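Local coordinates for protein carbonic anhydrase (Sordaria macrospora, PDB 4O1K) that catalyses the reversible hydration of carbon dioxide to bicarbonate as a tetrameric, zinc-dependent beta-class carbonic anhydrase, at residues A[192-197]-A[201-206]; A[142-147]-A[162-167]; A[173-178]-A[215-220]; A[180-183]-A[187-190]. One frame throughout, in Å; residues are numbered along the deposited sequence. Where two conformers were deposited one is given.

Contact 1: A[192-197]-A[201-206]; sequences HGWVFN and GLLKDL
Trp194, Val195 and Phe196 run antiparallel to Asp205, Lys204 and Leu203, the two strand axes making 151° and approaching to 4.7 Å. Val195 and Lys204 form a hydrogen-bonded pair, with Val195 N to Lys204 O and Lys204 N to Val195 O both at 2.9 Å; Trp194 with Asp205 and Phe196 with Leu203 are non-hydrogen-bonded pairs. At the turn, Gly201 and Leu202 both face Asn197, and Gly201 N bonds to Asn197 O at 2.8 Å, a G1 beta bulge served by the positive phi of Gly201.

The indole of Trp194 has CG anti to the carbonyl carbon (chi1 -63°), which brings its six-membered ring to Leu203, Trp194 CE3 lying 3.5 Å from Leu203 CD1. Its five-membered ring meets Asp205: OD1 lies in the indole plane at the edge, 3.4 Å from Trp194 CD1, with the carboxylate turned 77° from the ring. A water accepts from Trp194 NE1 and donates to Asp205 OD2, while OD1 also takes the N-H of Asn207. Phe22 of the second subunit meets the Trp194 ring edge-to-face. An alanine at the tryptophan position would remove the donor to this water and is likely to cost Leu203 CD1 this aromatic surface and Phe22 its edge-to-face partner.

Val195 CG2 presses on Leu206 CD1 at 3.5 Å, tighter than usual carbon packing. Phe196 turns the edge of its ring to Gly201, CE1 to O 3.3 Å. The arrangement is a beta hairpin, its strand 202-205 ending the mixed sheet of the beta-carbonic anhydrase fold within this chain and joining the subunit interface.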
loop_
_atom_site.group_PDB
_atom_site.type_symbol
_atom_site.label_atom_id
_atom_site.label_comp_id
_atom_site.label_asym_id
_atom_site.label_seq_id
_atom_site.Cartn_x
_atom_site.Cartn_y
_atom_site.Cartn_z
ATOM N N HIS A 192 -11.443 19.144 10.495
ATOM C CA HIS A 192 -12.245 18.943 11.697
ATOM C C HIS A 192 -12.101 17.520 12.189
ATOM O O HIS A 192 -11.974 16.595 11.378
ATOM C CB HIS A 192 -13.719 19.163 11.406
ATOM C CG HIS A 192 -14.015 20.422 10.665
ATOM N ND1 HIS A 192 -14.312 21.611 11.302
ATOM C CD2 HIS A 192 -14.118 20.669 9.339
ATOM C CE1 HIS A 192 -14.553 22.542 10.394
ATOM N NE2 HIS A 192 -14.452 21.995 9.196
ATOM N N GLY A 193 -12.128 17.356 13.514
ATOM C CA GLY A 193 -12.105 16.029 14.113
ATOM C C GLY A 193 -13.378 15.906 14.926
ATOM O O GLY A 193 -13.554 16.619 15.889
ATOM N N TRP A 194 -14.255 14.998 14.537
ATOM C CA TRP A 194 -15.546 14.851 15.209
ATOM C C TRP A 194 -15.716 13.412 15.640
ATOM O O TRP A 194 -14.979 12.519 15.175
ATOM C CB TRP A 194 -16.673 15.239 14.255
ATOM C CG TRP A 194 -16.687 16.690 13.784
ATOM C CD1 TRP A 194 -16.017 17.759 14.333
ATOM C CD2 TRP A 194 -17.417 17.213 12.657
ATOM N NE1 TRP A 194 -16.308 18.918 13.614
ATOM C CE2 TRP A 194 -17.152 18.600 12.579
ATOM C CE3 TRP A 194 -18.270 16.637 11.701
ATOM C CZ2 TRP A 194 -17.724 19.424 11.587
ATOM C CZ3 TRP A 194 -18.832 17.460 10.714
ATOM C CH2 TRP A 194 -18.547 18.830 10.663
ATOM N N VAL A 195 -16.653 13.167 16.554
ATOM C CA VAL A 195 -16.905 11.806 16.992
ATOM C C VAL A 195 -18.405 11.651 17.124
ATOM O O VAL A 195 -19.050 12.500 17.745
ATOM C CB VAL A 195 -16.250 11.488 18.349
ATOM C CG1 VAL A 195 -16.530 10.032 18.725
ATOM C CG2 VAL A 195 -14.764 11.693 18.289
ATOM N N PHE A 196 -18.955 10.600 16.512
ATOM C CA PHE A 196 -20.382 10.301 16.569
ATOM C C PHE A 196 -20.658 9.341 17.705
ATOM O O PHE A 196 -19.825 8.462 18.011
ATOM C CB PHE A 196 -20.856 9.705 15.232
ATOM C CG PHE A 196 -22.292 9.309 15.221
ATOM C CD1 PHE A 196 -23.295 10.274 15.198
ATOM C CD2 PHE A 196 -22.651 7.967 15.210
ATOM C CE1 PHE A 196 -24.639 9.902 15.181
ATOM C CE2 PHE A 196 -23.995 7.588 15.201
ATOM C CZ PHE A 196 -24.985 8.558 15.191
ATOM N N ASN A 197 -21.828 9.499 18.327
ATOM C CA ASN A 197 -22.184 8.736 19.506
ATOM C C ASN A 197 -23.510 8.048 19.187
ATOM O O ASN A 197 -24.570 8.714 19.117
ATOM C CB ASN A 197 -22.372 9.686 20.709
ATOM C CG ASN A 197 -22.498 8.948 22.036
ATOM O OD1 ASN A 197 -22.655 7.726 22.081
ATOM N ND2 ASN A 197 -22.435 9.694 23.125
ATOM N N GLY A 201 -27.096 9.823 19.254
ATOM C CA GLY A 201 -27.127 10.291 17.879
ATOM C C GLY A 201 -26.432 11.616 17.637
ATOM O O GLY A 201 -26.546 12.189 16.548
ATOM N N LEU A 202 -25.674 12.083 18.624
ATOM C CA LEU A 202 -25.105 13.420 18.548
ATOM C C LEU A 202 -23.688 13.408 18.020
ATOM O O LEU A 202 -22.902 12.498 18.339
ATOM C CB LEU A 202 -25.099 14.078 19.914
ATOM C CG LEU A 202 -26.315 14.913 20.287
ATOM C CD1 LEU A 202 -27.254 14.119 21.175
ATOM C CD2 LEU A 202 -25.865 16.171 20.999
ATOM N N LEU A 203 -23.365 14.416 17.212
ATOM C CA LEU A 203 -21.995 14.610 16.743
ATOM C C LEU A 203 -21.332 15.487 17.759
ATOM O O LEU A 203 -21.944 16.445 18.252
ATOM C CB LEU A 203 -21.957 15.363 15.424
ATOM C CG LEU A 203 -21.688 14.734 14.077
ATOM C CD1 LEU A 203 -21.370 15.848 13.083
ATOM C CD2 LEU A 203 -20.568 13.718 14.137
ATOM N N LYS A 204 -20.075 15.196 18.071
ATOM C CA LYS A 204 -19.342 16.029 19.010
ATOM C C LYS A 204 -18.098 16.533 18.309
ATOM O O LYS A 204 -17.467 15.789 17.570
ATOM C CB LYS A 204 -18.968 15.199 20.236
ATOM C CG LYS A 204 -17.969 15.841 21.193
ATOM C CD LYS A 204 -17.716 14.909 22.394
ATOM C CE LYS A 204 -16.276 14.988 22.905
ATOM N NZ LYS A 204 -15.805 16.375 23.241
ATOM N N ASP A 205 -17.769 17.796 18.534
ATOM C CA ASP A 205 -16.568 18.384 17.964
ATOM C C ASP A 205 -15.430 18.220 18.986
ATOM O O ASP A 205 -15.560 18.617 20.134
ATOM C CB ASP A 205 -16.831 19.866 17.683
ATOM C CG ASP A 205 -15.714 20.522 16.887
ATOM O OD1 ASP A 205 -14.692 19.852 16.631
ATOM O OD2 ASP A 205 -15.851 21.720 16.541
ATOM N N LEU A 206 -14.320 17.631 18.559
ATOM C CA LEU A 206 -13.151 17.489 19.424
ATOM C C LEU A 206 -12.355 18.771 19.430
ATOM O O LEU A 206 -11.354 18.890 20.157
ATOM C CB LEU A 206 -12.273 16.350 18.927
ATOM C CG LEU A 206 -13.011 15.025 19.008
ATOM C CD1 LEU A 206 -12.081 13.918 18.529
ATOM C CD2 LEU A 206 -13.515 14.773 20.419
HETATM O O HOH W 1 -15.283 21.805 13.621
HETATM O O HOH W 2 -12.221 19.926 15.137
#

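Contact 2: A[142-147]-A[162-167]; sequences RLHEKE and VELNVY
His144 and Leu164 each hold CG anti to their own carbonyl carbon, with chi1 of -61° and -69°, and the two side chains thereby meet between their backbones. The contact packs the junction of two helices against a third: His144, at the N-cap position of helix 145-150 just after helix 130-143, leans on helix 154-174. The nearest CA atoms, those of His144 and Leu164, are 8.1 Å apart, and no hydrogen bond crosses, so side chains alone carry the contact.

Leu164 uses both branches. Its CD2 stands over the face of the imidazole, 3.9 Å from the centroid of the His144 ring and 11° off the normal, a CH-pi contact. CD1 touches the root of the same side chain, 3.8 Å from His144 CB. The imidazole is also fixed from outside the two segments, since His144 NE2 is hydrogen-bonded to Glu168 OE2; that carboxylate could raise the histidine's affinity for a proton. A serine in its place would take away the ring, and would probably expose Leu164 CD2 and deprive Glu168 of this partner.

The side chains of Glu147 and Leu164 come at each other from opposite directions, the glutamate extended beyond CG. Glu147 OE2 makes a salt bridge with Arg160 NE, and the same arginine reaches Glu163 OE1 through NH1, so one guanidinium bonds to two carboxylates. The packing has two outer contacts: Glu147 OE1 rests 4.1 Å from Leu164 CD1, and Tyr167 CE2 lies near the plane of the imidazole at its edge, 4.5 Å from His144 CE1.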
loop_
_atom_site.group_PDB
_atom_site.type_symbol
_atom_site.label_atom_id
_atom_site.label_comp_id
_atom_site.label_asym_id
_atom_site.label_seq_id
_atom_site.Cartn_x
_atom_site.Cartn_y
_atom_site.Cartn_z
ATOM N N ARG A 142 0.272 4.066 21.905
ATOM C CA ARG A 142 1.622 4.254 22.412
ATOM C C ARG A 142 2.018 5.734 22.430
ATOM O O ARG A 142 2.752 6.158 23.308
ATOM C CB ARG A 142 2.616 3.400 21.608
ATOM C CG ARG A 142 2.373 1.899 21.770
ATOM C CD ARG A 142 3.332 1.039 20.927
ATOM N NE ARG A 142 3.017 -0.377 21.084
ATOM C CZ ARG A 142 2.539 -1.154 20.123
ATOM N NH1 ARG A 142 2.350 -0.682 18.887
ATOM N NH2 ARG A 142 2.271 -2.428 20.390
ATOM N N LEU A 143 1.477 6.529 21.505
ATOM C CA LEU A 143 1.786 7.954 21.442
ATOM C C LEU A 143 1.212 8.719 22.632
ATOM O O LEU A 143 1.615 9.853 22.907
ATOM C CB LEU A 143 1.239 8.566 20.149
ATOM C CG LEU A 143 2.154 8.467 18.926
ATOM C CD1 LEU A 143 1.426 8.821 17.664
ATOM C CD2 LEU A 143 3.347 9.376 19.098
ATOM N N HIS A 144 0.256 8.106 23.320
ATOM C CA HIS A 144 -0.428 8.755 24.423
ATOM C C HIS A 144 -0.511 7.783 25.583
ATOM O O HIS A 144 -1.456 7.801 26.370
ATOM C CB HIS A 144 -1.826 9.167 23.970
ATOM C CG HIS A 144 -1.820 10.132 22.831
ATOM N ND1 HIS A 144 -1.700 11.493 23.011
ATOM C CD2 HIS A 144 -1.899 9.930 21.493
ATOM C CE1 HIS A 144 -1.711 12.093 21.832
ATOM N NE2 HIS A 144 -1.843 11.167 20.896
ATOM N N GLU A 145 0.516 6.946 25.699
ATOM C CA GLU A 145 0.467 5.808 26.597
ATOM C C GLU A 145 0.254 6.221 28.051
ATOM O O GLU A 145 -0.524 5.589 28.783
ATOM C CB GLU A 145 1.780 5.059 26.495
ATOM C CG GLU A 145 1.687 3.656 26.969
ATOM C CD GLU A 145 2.988 2.932 26.791
ATOM O OE1 GLU A 145 3.680 3.200 25.784
ATOM O OE2 GLU A 145 3.309 2.104 27.659
ATOM N N LYS A 146 0.960 7.278 28.451
ATOM C CA LYS A 146 0.896 7.800 29.812
ATOM C C LYS A 146 -0.516 8.244 30.167
ATOM O O LYS A 146 -1.023 7.901 31.235
ATOM C CB LYS A 146 1.826 8.995 29.953
ATOM C CG LYS A 146 3.256 8.669 30.287
ATOM C CD LYS A 146 3.984 9.988 30.511
ATOM C CE LYS A 146 5.260 9.819 31.305
ATOM N NZ LYS A 146 5.665 11.138 31.903
ATOM N N GLU A 147 -1.136 9.017 29.277
ATOM C CA GLU A 147 -2.485 9.537 29.524
ATOM C C GLU A 147 -3.489 8.392 29.554
ATOM O O GLU A 147 -4.353 8.336 30.432
ATOM C CB GLU A 147 -2.892 10.559 28.452
ATOM C CG GLU A 147 -4.380 10.904 28.479
ATOM C CD GLU A 147 -4.795 11.880 27.377
ATOM O OE1 GLU A 147 -3.937 12.285 26.560
ATOM O OE2 GLU A 147 -5.989 12.231 27.327
ATOM N N VAL A 162 -10.549 6.414 21.084
ATOM C CA VAL A 162 -11.302 6.741 19.872
ATOM C C VAL A 162 -11.037 8.207 19.538
ATOM O O VAL A 162 -10.748 8.571 18.350
ATOM C CB VAL A 162 -12.813 6.515 20.100
ATOM C CG1 VAL A 162 -13.646 7.284 19.094
ATOM C CG2 VAL A 162 -13.142 5.015 20.022
ATOM N N GLU A 163 -11.091 9.035 20.589
ATOM C CA GLU A 163 -10.903 10.491 20.427
ATOM C C GLU A 163 -9.475 10.836 19.957
ATOM O O GLU A 163 -9.262 11.619 19.010
ATOM C CB GLU A 163 -11.219 11.211 21.753
ATOM C CG GLU A 163 -12.693 11.071 22.159
ATOM C CD GLU A 163 -12.992 11.574 23.569
ATOM O OE1 GLU A 163 -12.054 11.970 24.290
ATOM O OE2 GLU A 163 -14.183 11.562 23.942
ATOM N N LEU A 164 -8.489 10.310 20.665
ATOM C CA LEU A 164 -7.096 10.526 20.274
ATOM C C LEU A 164 -6.788 10.018 18.879
ATOM O O LEU A 164 -5.930 10.570 18.188
ATOM C CB LEU A 164 -6.160 9.876 21.283
ATOM C CG LEU A 164 -6.229 10.644 22.618
ATOM C CD1 LEU A 164 -5.574 9.832 23.704
ATOM C CD2 LEU A 164 -5.520 11.964 22.460
ATOM N N ASN A 165 -7.426 8.925 18.475
ATOM C CA ASN A 165 -7.246 8.418 17.119
ATOM C C ASN A 165 -7.763 9.452 16.149
ATOM O O ASN A 165 -7.098 9.771 15.182
ATOM C CB ASN A 165 -8.010 7.113 16.893
ATOM C CG ASN A 165 -7.714 6.485 15.531
ATOM O OD1 ASN A 165 -6.543 6.386 15.102
ATOM N ND2 ASN A 165 -8.775 6.059 14.840
ATOM N N VAL A 166 -8.965 9.970 16.384
ATOM C CA VAL A 166 -9.430 11.050 15.495
ATOM C C VAL A 166 -8.394 12.190 15.414
ATOM O O VAL A 166 -8.028 12.623 14.314
ATOM C CB VAL A 166 -10.751 11.618 15.944
ATOM C CG1 VAL A 166 -11.089 12.886 15.097
ATOM C CG2 VAL A 166 -11.840 10.572 15.711
ATOM N N TYR A 167 -7.918 12.657 16.572
ATOM C CA TYR A 167 -6.905 13.744 16.596
ATOM C C TYR A 167 -5.638 13.395 15.773
ATOM O O TYR A 167 -5.176 14.195 14.949
ATOM C CB TYR A 167 -6.556 14.085 18.060
ATOM C CG TYR A 167 -5.308 14.920 18.245
ATOM C CD1 TYR A 167 -5.346 16.309 18.155
ATOM C CD2 TYR A 167 -4.102 14.317 18.527
ATOM C CE1 TYR A 167 -4.187 17.063 18.342
ATOM C CE2 TYR A 167 -2.957 15.045 18.708
ATOM C CZ TYR A 167 -3.005 16.414 18.617
ATOM O OH TYR A 167 -1.836 17.117 18.806
#

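Contact 3: A[173-178]-A[215-220]; sequences VVKTAA and KDIQKI
Ile217 reaches from helix 210-218 to Val174 and Lys175, where helix 154-174 is ending, in an apolar helix-to-helix packing that sets the C-terminal helix against the rest of the alpha/beta fold. Its CB points toward the other segment but itself lies more than 4.2 Å from every side chain there. CG1, anti to the carbonyl carbon (chi1 -69°), only skirts Lys175, 4.2 Å from its CG; CG2, the other branch, comes no nearer, 4.3 Å from the same CG. The real contact is at the tip. CD1, carried outward by a nearly extended chi2 of 163°, is 3.7 Å from Val174 CG1 and again 3.7 Å from Lys175 CG. One methyl thus wedges between a valine branch and the aliphatic root of a lysine, whose side chain crosses the isoleucine at about a right angle.

Beyond CG the lysine runs extended and away from Ile217, so that its charge stays clear of the apolar patch. NZ forms a salt bridge with Asp139 of the third subunit and a hydrogen bond with Asn172. Val174 also packs on Phe210, Ile213 and Leu214 of helix 210-218.

The chain turns sharply after Lys175. Thr176 sits at the N-cap position of helix 177-186, and Val173 O accepts from it twice: from Thr176 N at 3.1 Å, and from Thr176 OG1 at 2.8 Å with a C=O to donor angle of 162°.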
loop_
_atom_site.group_PDB
_atom_site.type_symbol
_atom_site.label_atom_id
_atom_site.label_comp_id
_atom_site.label_asym_id
_atom_site.label_seq_id
_atom_site.Cartn_x
_atom_site.Cartn_y
_atom_site.Cartn_z
ATOM N N VAL A 173 -3.639 14.077 8.206
ATOM C CA VAL A 173 -4.158 14.829 7.048
ATOM C C VAL A 173 -3.349 16.116 6.877
ATOM O O VAL A 173 -2.969 16.478 5.743
ATOM C CB VAL A 173 -5.651 15.205 7.201
ATOM C CG1 VAL A 173 -6.078 16.118 6.042
ATOM C CG2 VAL A 173 -6.506 13.970 7.179
ATOM N N VAL A 174 -3.030 16.769 7.990
ATOM C CA VAL A 174 -2.268 18.040 7.891
ATOM C C VAL A 174 -0.856 17.918 7.303
ATOM O O VAL A 174 -0.305 18.881 6.709
ATOM C CB VAL A 174 -2.243 18.763 9.240
ATOM C CG1 VAL A 174 -1.425 20.058 9.197
ATOM C CG2 VAL A 174 -3.637 19.100 9.640
ATOM N N LYS A 175 -0.260 16.745 7.462
ATOM C CA LYS A 175 1.079 16.497 6.916
ATOM C C LYS A 175 1.107 16.486 5.406
ATOM O O LYS A 175 2.178 16.680 4.799
ATOM C CB LYS A 175 1.607 15.154 7.410
ATOM C CG LYS A 175 1.757 15.042 8.931
ATOM C CD LYS A 175 2.157 13.583 9.316
ATOM C CE LYS A 175 2.134 13.405 10.841
ATOM N NZ LYS A 175 2.420 11.965 11.187
ATOM N N THR A 176 -0.052 16.250 4.777
ATOM C CA THR A 176 -0.069 16.135 3.315
ATOM C C THR A 176 0.307 17.425 2.629
ATOM O O THR A 176 -0.072 18.503 3.077
ATOM C CB THR A 176 -1.391 15.582 2.749
ATOM O OG1 THR A 176 -2.465 16.521 2.950
ATOM C CG2 THR A 176 -1.719 14.277 3.429
ATOM N N ALA A 177 1.075 17.307 1.544
ATOM C CA ALA A 177 1.514 18.464 0.771
ATOM C C ALA A 177 0.324 19.218 0.192
ATOM O O ALA A 177 0.317 20.455 0.169
ATOM C CB ALA A 177 2.490 18.030 -0.353
ATOM N N ALA A 178 -0.683 18.467 -0.249
ATOM C CA ALA A 178 -1.872 19.047 -0.871
ATOM C C ALA A 178 -2.523 20.011 0.105
ATOM O O ALA A 178 -2.785 21.189 -0.227
ATOM C CB ALA A 178 -2.850 17.940 -1.248
ATOM N N LYS A 215 1.497 24.271 12.600
ATOM C CA LYS A 215 2.746 24.917 13.000
ATOM C C LYS A 215 3.781 23.906 13.504
ATOM O O LYS A 215 4.970 24.020 13.184
ATOM C CB LYS A 215 2.496 25.995 14.053
ATOM C CG LYS A 215 3.705 26.878 14.284
ATOM C CD LYS A 215 3.575 27.686 15.568
ATOM C CE LYS A 215 4.762 28.627 15.748
ATOM N NZ LYS A 215 4.559 29.590 16.876
ATOM N N ASP A 216 3.327 22.918 14.277
ATOM C CA ASP A 216 4.208 21.865 14.803
ATOM C C ASP A 216 4.821 21.018 13.702
ATOM O O ASP A 216 6.019 20.711 13.725
ATOM C CB ASP A 216 3.440 20.942 15.745
ATOM C CG ASP A 216 3.014 21.634 17.010
ATOM O OD1 ASP A 216 3.027 22.887 17.034
ATOM O OD2 ASP A 216 2.664 20.926 17.978
ATOM N N ILE A 217 3.984 20.626 12.743
ATOM C CA ILE A 217 4.434 19.874 11.586
ATOM C C ILE A 217 5.395 20.702 10.727
ATOM O O ILE A 217 6.323 20.157 10.134
ATOM C CB ILE A 217 3.236 19.379 10.756
ATOM C CG1 ILE A 217 2.488 18.298 11.527
ATOM C CG2 ILE A 217 3.691 18.812 9.424
ATOM C CD1 ILE A 217 1.081 18.027 11.014
ATOM N N GLN A 218 5.201 22.022 10.694
ATOM C CA GLN A 218 6.016 22.877 9.830
ATOM C C GLN A 218 7.464 23.069 10.301
ATOM O O GLN A 218 8.289 23.567 9.546
ATOM C CB GLN A 218 5.339 24.240 9.618
ATOM C CG GLN A 218 4.209 24.188 8.570
ATOM C CD GLN A 218 3.536 25.535 8.375
ATOM O OE1 GLN A 218 3.290 26.267 9.336
ATOM N NE2 GLN A 218 3.236 25.866 7.122
ATOM N N LYS A 219 7.770 22.680 11.534
ATOM C CA LYS A 219 9.117 22.842 12.074
ATOM C C LYS A 219 10.210 22.209 11.199
ATOM O O LYS A 219 11.326 22.729 11.115
ATOM C CB LYS A 219 9.161 22.322 13.508
ATOM C CG LYS A 219 8.182 23.085 14.410
ATOM C CD LYS A 219 8.337 22.755 15.879
ATOM C CE LYS A 219 7.806 23.900 16.726
ATOM N NZ LYS A 219 8.602 25.147 16.524
ATOM N N ILE A 220 9.871 21.119 10.519
ATOM C CA ILE A 220 10.790 20.476 9.583
ATOM C C ILE A 220 10.206 20.317 8.168
ATOM O O ILE A 220 10.916 19.912 7.236
ATOM C CB ILE A 220 11.239 19.102 10.104
ATOM C CG1 ILE A 220 10.022 18.267 10.509
ATOM C CG2 ILE A 220 12.169 19.278 11.285
ATOM C CD1 ILE A 220 10.266 16.753 10.482
#

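Contact 4: A[180-183]-A[187-190]; sequences QQSY and GFPV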
loop_
_atom_site.group_PDB
_atom_site.type_symbol
_atom_site.label_atom_id
_atom_site.label_comp_id
_atom_site.label_asym_id
_atom_site.label_seq_id
_atom_site.Cartn_x
_atom_site.Cartn_y
_atom_site.Cartn_z
ATOM N N GLN A 180 -1.354 21.427 2.880
ATOM C CA GLN A 180 -0.550 22.591 3.257
ATOM C C GLN A 180 -0.486 23.645 2.157
ATOM O O GLN A 180 -0.641 24.842 2.424
ATOM C CB GLN A 180 0.870 22.184 3.681
ATOM C CG GLN A 180 1.653 23.376 4.222
ATOM C CD GLN A 180 3.068 23.029 4.625
ATOM O OE1 GLN A 180 3.970 23.867 4.539
ATOM N NE2 GLN A 180 3.271 21.798 5.082
ATOM N N GLN A 181 -0.255 23.201 0.928
ATOM C CA GLN A 181 -0.207 24.114 -0.212
ATOM C C GLN A 181 -1.527 24.864 -0.364
ATOM O O GLN A 181 -1.540 26.105 -0.415
ATOM C CB GLN A 181 0.133 23.354 -1.496
ATOM C CG GLN A 181 1.590 22.867 -1.564
ATOM C CD GLN A 181 1.785 21.743 -2.565
ATOM O OE1 GLN A 181 0.842 21.016 -2.895
ATOM N NE2 GLN A 181 3.010 21.586 -3.049
ATOM N N SER A 182 -2.631 24.119 -0.415
ATOM C CA SER A 182 -3.946 24.747 -0.542
ATOM C C SER A 182 -4.210 25.722 0.599
ATOM O O SER A 182 -4.693 26.840 0.373
ATOM C CB SER A 182 -5.062 23.691 -0.624
ATOM O OG SER A 182 -6.293 24.298 -1.006
ATOM N N TYR A 183 -3.884 25.325 1.826
ATOM C CA TYR A 183 -4.154 26.191 2.965
ATOM C C TYR A 183 -3.345 27.484 2.916
ATOM O O TYR A 183 -3.878 28.576 3.179
ATOM C CB TYR A 183 -3.938 25.475 4.297
ATOM C CG TYR A 183 -4.457 26.305 5.445
ATOM C CD1 TYR A 183 -3.589 27.002 6.282
ATOM C CD2 TYR A 183 -5.821 26.436 5.657
ATOM C CE1 TYR A 183 -4.071 27.780 7.320
ATOM C CE2 TYR A 183 -6.311 27.216 6.686
ATOM C CZ TYR A 183 -5.440 27.879 7.513
ATOM O OH TYR A 183 -5.944 28.650 8.537
ATOM N N GLY A 187 -6.412 29.399 2.216
ATOM C CA GLY A 187 -7.037 29.432 3.527
ATOM C C GLY A 187 -8.032 28.294 3.721
ATOM O O GLY A 187 -8.723 28.218 4.750
ATOM N N PHE A 188 -8.119 27.416 2.723
ATOM C CA PHE A 188 -8.940 26.204 2.831
ATOM C C PHE A 188 -8.177 25.034 2.208
ATOM O O PHE A 188 -7.224 25.262 1.462
ATOM C CB PHE A 188 -10.345 26.408 2.219
ATOM C CG PHE A 188 -10.380 26.563 0.712
ATOM C CD1 PHE A 188 -10.689 27.790 0.142
ATOM C CD2 PHE A 188 -10.197 25.466 -0.129
ATOM C CE1 PHE A 188 -10.752 27.935 -1.232
ATOM C CE2 PHE A 188 -10.248 25.607 -1.503
ATOM C CZ PHE A 188 -10.527 26.838 -2.056
ATOM N N PRO A 189 -8.562 23.773 2.519
ATOM C CA PRO A 189 -9.614 23.326 3.437
ATOM C C PRO A 189 -9.220 23.474 4.892
ATOM O O PRO A 189 -8.035 23.526 5.234
ATOM C CB PRO A 189 -9.755 21.831 3.107
ATOM C CG PRO A 189 -8.398 21.428 2.623
ATOM C CD PRO A 189 -7.926 22.634 1.825
ATOM N N VAL A 190 -10.221 23.552 5.758
ATOM C CA VAL A 190 -9.931 23.445 7.170
ATOM C C VAL A 190 -10.316 22.039 7.608
ATOM O O VAL A 190 -11.174 21.375 7.001
ATOM C CB VAL A 190 -10.634 24.522 8.013
ATOM C CG1 VAL A 190 -10.100 25.922 7.643
ATOM C CG2 VAL A 190 -12.135 24.455 7.822
#
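Ser182 OG donates to Phe188 O at 2.8 Å, and Gly187 N to Tyr183 O, also at 2.8 Å. With OG anti to the backbone N (chi1 -169°), the serine reaches along the helix to the chain that leaves it; its donor lies 29° out of the plane of the Phe188 carbonyl. The glycine bond is bent, 140° at the hydrogen, and meets the carbonyl from above its plane. Gly187 is the first residue to leave helical angles, with positive phi, and a CB there would run into the carbonyl O of the preceding residue.

Around these bonds the packing is compact. The peptide bond before Pro189 is cis, and Pro189 CD lies 3.7 Å from Ser182 OG, beside the carbonyl that this hydroxyl binds. The ring of Tyr183 extends alongside the departing chain: CE2 is 3.3 Å from Gly187 O and 4.1 Å from Val190 CG1. Its CD2 lies 3.7 Å from Pro189 O, a buried acceptor without a hydrogen-bond partner. The phenol OH is tied to Glu211 OE2, which fixes the far end of the ring. The CB of Phe188 points away from the helix, and its ring makes a cation-pi contact with Lys105.

Ser182 and Pro189 also pack on Val99 of helix 89-100. The arrangement is a glycine-terminated helix leading through a cis peptide bond before Pro189 into strand 190-197, within the beta-alpha-beta crossover that joins strand 106-112 to this parallel neighbour.

Overall arrangement
Contact 2 closes first along the chain; contacts 4 and 1 then follow in series, both nested inside the loop that contact 3 closes. Helix 154-174 serves contacts 2 and 3, whose centres are 19 Å apart, and helix 177-186 serves contacts 3 and 4, only 11 Å apart. From contact 4 the chain runs straight into strand 190-197 of contact 1, about 22 Å away between centres. Contacts 1 and 2 touch directly, Val166 CG1 lying 3.4 Å from Gly193 CA, so the helix layer rests on the hairpin. Contact 1 meets the second subunit and the other three the third, which links the local packing to the tetramer.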